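Long-range contacts in split-Soret cytochrome c (Desulfovibrio desulfuricans, PDB 1H21), which serves as a dimeric di-heme cytochrome c with an additional iron-sulfur centre and may take part in electron transfer during sulfate reduction: residues A[22-27]-A[184-189]; A[87-92]-A[111-116]. One frame throughout, in Å; residues are numbered along the deposited sequence.

Contact 1. Residues A[22-27]-A[184-189]; sequences HKLDPK and EIINTK
The carboxamide of N187 pairs with the backbone of L24 through both of its polar atoms. L24 N donates to N187 OD1 at 2.8 Å, almost straight at 169°, and it comes in on a lone pair in the carbonyl plane. Beside it, N187 ND2 gives a longer bond of 3.1 Å to L24 O; this oxygen lies close to the amide plane of N187, although the donor is tilted from the plane of the L24 carbonyl. With both polar atoms engaged, the rotation of the amide is fixed, and N187 satisfies both the N-H and the C=O of L24. K23 lies across the same amide, its CA 3.3 Å from N187 OD1, and its ammonium group runs on to a salt bridge with D191. The loop thus docks on the flank of helix 165-192 just before helix 26-38 starts, where D25 occupies the N-cap and its OD1 accepts a weak bond from K27 N. P26, in the first turn of that helix, meets the tip of N187, with P26 CD 3.8 Å from ND2, and crosses E184 at about a right angle, the two CG atoms 3.9 Å apart. Toward the interior the contact becomes apolar: L24 CD1 rests 3.6 Å from I186 CD1, while M56 and I52 of helix 44-60 add to this patch. Within helix 165-192, E184 O accepts from both T188 N and T188 OG1, which approach from opposite faces of its carbonyl plane.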
loop_
_atom_site.group_PDB
_atom_site.type_symbol
_atom_site.label_atom_id
_atom_site.label_comp_id
_atom_site.label_asym_id
_atom_site.label_seq_id
_atom_site.Cartn_x
_atom_site.Cartn_y
_atom_site.Cartn_z
ATOM N N HIS A 22 -7.981 21.769 -6.142
ATOM C CA HIS A 22 -7.710 22.734 -7.197
ATOM C C HIS A 22 -7.518 21.911 -8.460
ATOM O O HIS A 22 -6.942 20.840 -8.387
ATOM C CB HIS A 22 -6.404 23.491 -6.920
ATOM C CG HIS A 22 -6.436 24.361 -5.702
ATOM N ND1 HIS A 22 -7.011 25.617 -5.692
ATOM C CD2 HIS A 22 -5.929 24.177 -4.462
ATOM C CE1 HIS A 22 -6.858 26.162 -4.500
ATOM N NE2 HIS A 22 -6.201 25.308 -3.735
ATOM N N LYS A 23 -8.076 22.343 -9.587
ATOM C CA LYS A 23 -7.866 21.618 -10.844
ATOM C C LYS A 23 -6.361 21.550 -11.152
ATOM O O LYS A 23 -5.586 22.447 -10.768
ATOM C CB LYS A 23 -8.598 22.293 -12.011
ATOM C CG LYS A 23 -10.066 21.962 -12.073
ATOM C CD LYS A 23 -10.548 21.963 -13.493
ATOM C CE LYS A 23 -11.926 21.344 -13.545
ATOM N NZ LYS A 23 -12.404 21.263 -14.945
ATOM N N LEU A 24 -5.950 20.515 -11.875
ATOM C CA LEU A 24 -4.541 20.350 -12.185
ATOM C C LEU A 24 -4.293 20.268 -13.685
ATOM O O LEU A 24 -5.223 20.103 -14.468
ATOM C CB LEU A 24 -4.040 19.047 -11.541
ATOM C CG LEU A 24 -4.289 18.792 -10.047
ATOM C CD1 LEU A 24 -4.610 17.309 -9.796
ATOM C CD2 LEU A 24 -3.098 19.283 -9.210
ATOM N N ASP A 25 -3.028 20.361 -14.075
ATOM C CA ASP A 25 -2.660 20.229 -15.464
ATOM C C ASP A 25 -2.053 18.842 -15.557
ATOM O O ASP A 25 -0.900 18.638 -15.131
ATOM C CB ASP A 25 -1.585 21.250 -15.853
ATOM C CG ASP A 25 -1.121 21.105 -17.314
ATOM O OD1 ASP A 25 -1.617 20.221 -18.059
ATOM O OD2 ASP A 25 -0.240 21.885 -17.722
ATOM N N PRO A 26 -2.825 17.853 -16.064
ATOM C CA PRO A 26 -2.332 16.477 -16.199
ATOM C C PRO A 26 -0.920 16.376 -16.834
ATOM O O PRO A 26 -0.044 15.668 -16.295
ATOM C CB PRO A 26 -3.411 15.833 -17.068
ATOM C CG PRO A 26 -4.642 16.480 -16.579
ATOM C CD PRO A 26 -4.229 17.939 -16.516
ATOM N N LYS A 27 -0.688 17.105 -17.934
ATOM C CA LYS A 27 0.613 17.086 -18.615
ATOM C C LYS A 27 1.712 17.545 -17.655
ATOM O O LYS A 27 2.807 16.947 -17.598
ATOM C CB LYS A 27 0.619 18.014 -19.845
ATOM C CG LYS A 27 -0.591 17.907 -20.790
ATOM C CD LYS A 27 -0.799 16.521 -21.441
ATOM C CE LYS A 27 -2.179 16.424 -22.140
ATOM N NZ LYS A 27 -3.358 16.627 -21.207
ATOM N N GLU A 184 -6.415 13.628 -14.115
ATOM C CA GLU A 184 -7.673 13.698 -14.852
ATOM C C GLU A 184 -8.867 13.341 -13.988
ATOM O O GLU A 184 -9.919 13.967 -14.073
ATOM C CB GLU A 184 -7.644 12.782 -16.054
ATOM C CG GLU A 184 -6.589 13.147 -17.072
ATOM C CD GLU A 184 -6.808 12.428 -18.385
ATOM O OE1 GLU A 184 -7.382 11.311 -18.373
ATOM O OE2 GLU A 184 -6.431 12.987 -19.436
ATOM N N ILE A 185 -8.705 12.330 -13.155
ATOM C CA ILE A 185 -9.769 11.902 -12.261
ATOM C C ILE A 185 -10.091 13.018 -11.257
ATOM O O ILE A 185 -11.266 13.295 -10.973
ATOM C CB ILE A 185 -9.348 10.619 -11.499
ATOM C CG1 ILE A 185 -9.179 9.471 -12.487
ATOM C CG2 ILE A 185 -10.392 10.245 -10.457
ATOM C CD1 ILE A 185 -8.523 8.248 -11.893
ATOM N N ILE A 186 -9.057 13.649 -10.711
ATOM C CA ILE A 186 -9.293 14.716 -9.746
ATOM C C ILE A 186 -10.113 15.811 -10.429
ATOM O O ILE A 186 -11.162 16.216 -9.917
ATOM C CB ILE A 186 -7.977 15.300 -9.176
ATOM C CG1 ILE A 186 -7.380 14.328 -8.141
ATOM C CG2 ILE A 186 -8.228 16.689 -8.558
ATOM C CD1 ILE A 186 -5.916 14.616 -7.791
ATOM N N ASN A 187 -9.666 16.234 -11.612
ATOM C CA ASN A 187 -10.355 17.268 -12.381
ATOM C C ASN A 187 -11.813 16.888 -12.570
ATOM O O ASN A 187 -12.717 17.652 -12.210
ATOM C CB ASN A 187 -9.706 17.448 -13.751
ATOM C CG ASN A 187 -8.392 18.184 -13.678
ATOM O OD1 ASN A 187 -8.075 18.843 -12.680
ATOM N ND2 ASN A 187 -7.615 18.095 -14.755
ATOM N N THR A 188 -12.046 15.684 -13.077
ATOM C CA THR A 188 -13.407 15.232 -13.296
ATOM C C THR A 188 -14.224 15.225 -11.998
ATOM O O THR A 188 -15.407 15.556 -12.012
ATOM C CB THR A 188 -13.397 13.862 -14.017
ATOM O OG1 THR A 188 -12.618 13.993 -15.212
ATOM C CG2 THR A 188 -14.804 13.393 -14.393
ATOM N N LYS A 189 -13.592 14.902 -10.873
ATOM C CA LYS A 189 -14.300 14.885 -9.580
ATOM C C LYS A 189 -14.745 16.308 -9.188
ATOM O O LYS A 189 -15.882 16.540 -8.750
ATOM C CB LYS A 189 -13.397 14.293 -8.476
ATOM C CG LYS A 189 -13.956 14.374 -7.052
ATOM C CD LYS A 189 -15.301 13.669 -6.945
ATOM C CE LYS A 189 -15.784 13.651 -5.513
ATOM N NZ LYS A 189 -17.077 12.953 -5.353
#

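Contact 2. Residues A[87-92]-A[111-116]; sequences GALYGA and ELFRWY
Helix segments 87-92 and 111-116 run nearly antiparallel, at 162°, with their axes 10.9 Å apart and L89 and F113 nearest in backbone. L89 touches L112, F113 and Y116 of the facing helix, and its side chain enters between the two aromatic rings. L89 CB approaches the rim of F113, 3.7 Å from CE1, and L89 CD1 lies over one face of the same ring. With CD1 anti to CA (chi2 -172°), that methyl also reaches over a face of Y116, in a CH-pi contact 4.3 Å from the ring centroid and 22° off the normal, offset toward the rim. The other methyl, L89 CD2, stands on the same side of the tyrosine ring, near its rim, 3.9 Å from Y116 CD1. The segments belong to the two arms of a helical hairpin, helices 87-99 and 102-118, joined by a very short turn and buried near the centre of the subunit. One turn closer to that connection, A92 CB packs against L112 CD2 at 4.0 Å, the lone methyl of A92 against one of the two methyls of L112; A182 of helix 165-192 also touches A92. At the other end Y116 has its hydroxyl hydrogen-bonded to S150 OG, and its side chain comes within about 4 Å, at the nearest atoms, of that of C86, an inferred ligand of the probable [2Fe-2S] cluster. This places the Y116 end of the contact beside the likely cluster site. F113 extends in another direction, to the dimer interface, where it meets W82 of the second subunit edge-to-face and packs on I79 of that subunit.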
loop_
_atom_site.group_PDB
_atom_site.type_symbol
_atom_site.label_atom_id
_atom_site.label_comp_id
_atom_site.label_asym_id
_atom_site.label_seq_id
_atom_site.Cartn_x
_atom_site.Cartn_y
_atom_site.Cartn_z
ATOM N N GLY A 87 3.673 1.862 -5.738
ATOM C CA GLY A 87 3.819 3.167 -5.116
ATOM C C GLY A 87 3.176 4.350 -5.817
ATOM O O GLY A 87 2.631 5.255 -5.175
ATOM N N ALA A 88 3.279 4.375 -7.141
ATOM C CA ALA A 88 2.693 5.463 -7.903
ATOM C C ALA A 88 1.198 5.490 -7.668
ATOM O O ALA A 88 0.608 6.556 -7.489
ATOM C CB ALA A 88 2.989 5.294 -9.376
ATOM N N LEU A 89 0.591 4.308 -7.614
ATOM C CA LEU A 89 -0.846 4.189 -7.405
ATOM C C LEU A 89 -1.260 4.685 -6.026
ATOM O O LEU A 89 -2.254 5.411 -5.885
ATOM C CB LEU A 89 -1.316 2.753 -7.626
ATOM C CG LEU A 89 -1.301 2.160 -9.037
ATOM C CD1 LEU A 89 -1.999 0.825 -8.954
ATOM C CD2 LEU A 89 -2.047 3.015 -10.013
ATOM N N TYR A 90 -0.503 4.309 -5.003
ATOM C CA TYR A 90 -0.844 4.771 -3.660
ATOM C C TYR A 90 -0.662 6.288 -3.552
ATOM O O TYR A 90 -1.547 7.003 -3.077
ATOM C CB TYR A 90 -0.008 4.091 -2.577
ATOM C CG TYR A 90 -0.426 4.615 -1.247
ATOM C CD1 TYR A 90 -1.663 4.259 -0.702
ATOM C CD2 TYR A 90 0.349 5.558 -0.573
ATOM C CE1 TYR A 90 -2.113 4.829 0.470
ATOM C CE2 TYR A 90 -0.106 6.144 0.625
ATOM C CZ TYR A 90 -1.334 5.770 1.128
ATOM O OH TYR A 90 -1.778 6.323 2.289
ATOM N N GLY A 91 0.510 6.760 -3.957
ATOM C CA GLY A 91 0.788 8.180 -3.915
ATOM C C GLY A 91 -0.329 9.004 -4.538
ATOM O O GLY A 91 -0.719 10.031 -3.989
ATOM N N ALA A 92 -0.862 8.541 -5.665
ATOM C CA ALA A 92 -1.931 9.261 -6.345
ATOM C C ALA A 92 -3.261 9.122 -5.629
ATOM O O ALA A 92 -3.939 10.114 -5.393
ATOM C CB ALA A 92 -2.055 8.794 -7.797
ATOM N N GLU A 111 -11.588 3.669 -10.604
ATOM C CA GLU A 111 -11.244 4.038 -11.970
ATOM C C GLU A 111 -9.727 4.034 -12.157
ATOM O O GLU A 111 -9.206 3.477 -13.131
ATOM C CB GLU A 111 -11.825 5.416 -12.333
ATOM C CG GLU A 111 -11.097 6.082 -13.490
ATOM C CD GLU A 111 -11.988 6.882 -14.400
ATOM O OE1 GLU A 111 -13.224 6.841 -14.240
ATOM O OE2 GLU A 111 -11.429 7.547 -15.305
ATOM N N LEU A 112 -9.017 4.660 -11.227
ATOM C CA LEU A 112 -7.565 4.710 -11.286
ATOM C C LEU A 112 -6.967 3.296 -11.315
ATOM O O LEU A 112 -6.165 2.987 -12.196
ATOM C CB LEU A 112 -7.038 5.499 -10.090
ATOM C CG LEU A 112 -5.532 5.649 -9.998
ATOM C CD1 LEU A 112 -5.004 6.308 -11.276
ATOM C CD2 LEU A 112 -5.209 6.459 -8.743
ATOM N N PHE A 113 -7.411 2.432 -10.399
ATOM C CA PHE A 113 -6.924 1.053 -10.306
ATOM C C PHE A 113 -7.339 0.119 -11.466
ATOM O O PHE A 113 -6.498 -0.615 -11.981
ATOM C CB PHE A 113 -7.294 0.439 -8.948
ATOM C CG PHE A 113 -6.474 0.962 -7.788
ATOM C CD1 PHE A 113 -5.721 2.133 -7.905
ATOM C CD2 PHE A 113 -6.466 0.291 -6.576
ATOM C CE1 PHE A 113 -4.976 2.625 -6.836
ATOM C CE2 PHE A 113 -5.723 0.775 -5.498
ATOM C CZ PHE A 113 -4.979 1.946 -5.633
ATOM N N ARG A 114 -8.614 0.131 -11.871
ATOM C CA ARG A 114 -9.089 -0.707 -12.989
ATOM C C ARG A 114 -8.401 -0.278 -14.289
ATOM O O ARG A 114 -8.042 -1.108 -15.130
ATOM C CB ARG A 114 -10.600 -0.591 -13.140
ATOM C CG ARG A 114 -11.358 -1.252 -12.023
ATOM C CD ARG A 114 -12.843 -1.000 -12.076
ATOM N NE ARG A 114 -13.488 -1.487 -10.856
ATOM C CZ ARG A 114 -14.717 -1.165 -10.448
ATOM N NH1 ARG A 114 -15.484 -0.337 -11.154
ATOM N NH2 ARG A 114 -15.186 -1.703 -9.330
ATOM N N TRP A 115 -8.166 1.023 -14.418
ATOM C CA TRP A 115 -7.514 1.563 -15.591
ATOM C C TRP A 115 -6.118 0.977 -15.669
ATOM O O TRP A 115 -5.702 0.482 -16.725
ATOM C CB TRP A 115 -7.460 3.092 -15.491
ATOM C CG TRP A 115 -6.452 3.744 -16.406
ATOM C CD1 TRP A 115 -6.601 4.021 -17.739
ATOM C CD2 TRP A 115 -5.126 4.169 -16.053
ATOM N NE1 TRP A 115 -5.443 4.588 -18.235
ATOM C CE2 TRP A 115 -4.524 4.687 -17.220
ATOM C CE3 TRP A 115 -4.391 4.154 -14.862
ATOM C CZ2 TRP A 115 -3.225 5.184 -17.233
ATOM C CZ3 TRP A 115 -3.100 4.646 -14.876
ATOM C CH2 TRP A 115 -2.528 5.156 -16.055
ATOM N N TYR A 116 -5.412 1.020 -14.535
ATOM C CA TYR A 116 -4.049 0.506 -14.445
ATOM C C TYR A 116 -3.944 -0.967 -14.835
ATOM O O TYR A 116 -3.051 -1.341 -15.603
ATOM C CB TYR A 116 -3.455 0.717 -13.048
ATOM C CG TYR A 116 -2.004 0.314 -12.962
ATOM C CD1 TYR A 116 -0.992 1.212 -13.284
ATOM C CD2 TYR A 116 -1.642 -0.977 -12.590
ATOM C CE1 TYR A 116 0.344 0.831 -13.244
ATOM C CE2 TYR A 116 -0.316 -1.367 -12.541
ATOM C CZ TYR A 116 0.674 -0.460 -12.872
ATOM O OH TYR A 116 2.000 -0.844 -12.849
#

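From the N terminus, the chain first passes through 22-27, whose partner, 184-189, comes only near the end of helix 165-192; contact 1 therefore closes a loop of more than 150 residues. Contact 2 lies wholly inside that loop and closes a much shorter one, bringing 111-116 back beside 87-92 across the turn of a hairpin. The two are nested, not crossed, with centres 14 Å apart. They meet through helix 165-192: I185, which makes no contact with 22-27, places its CD1 3.6 Å from L112 CB. This helix thus joins the surface-lying N-terminal region to the buried hairpin.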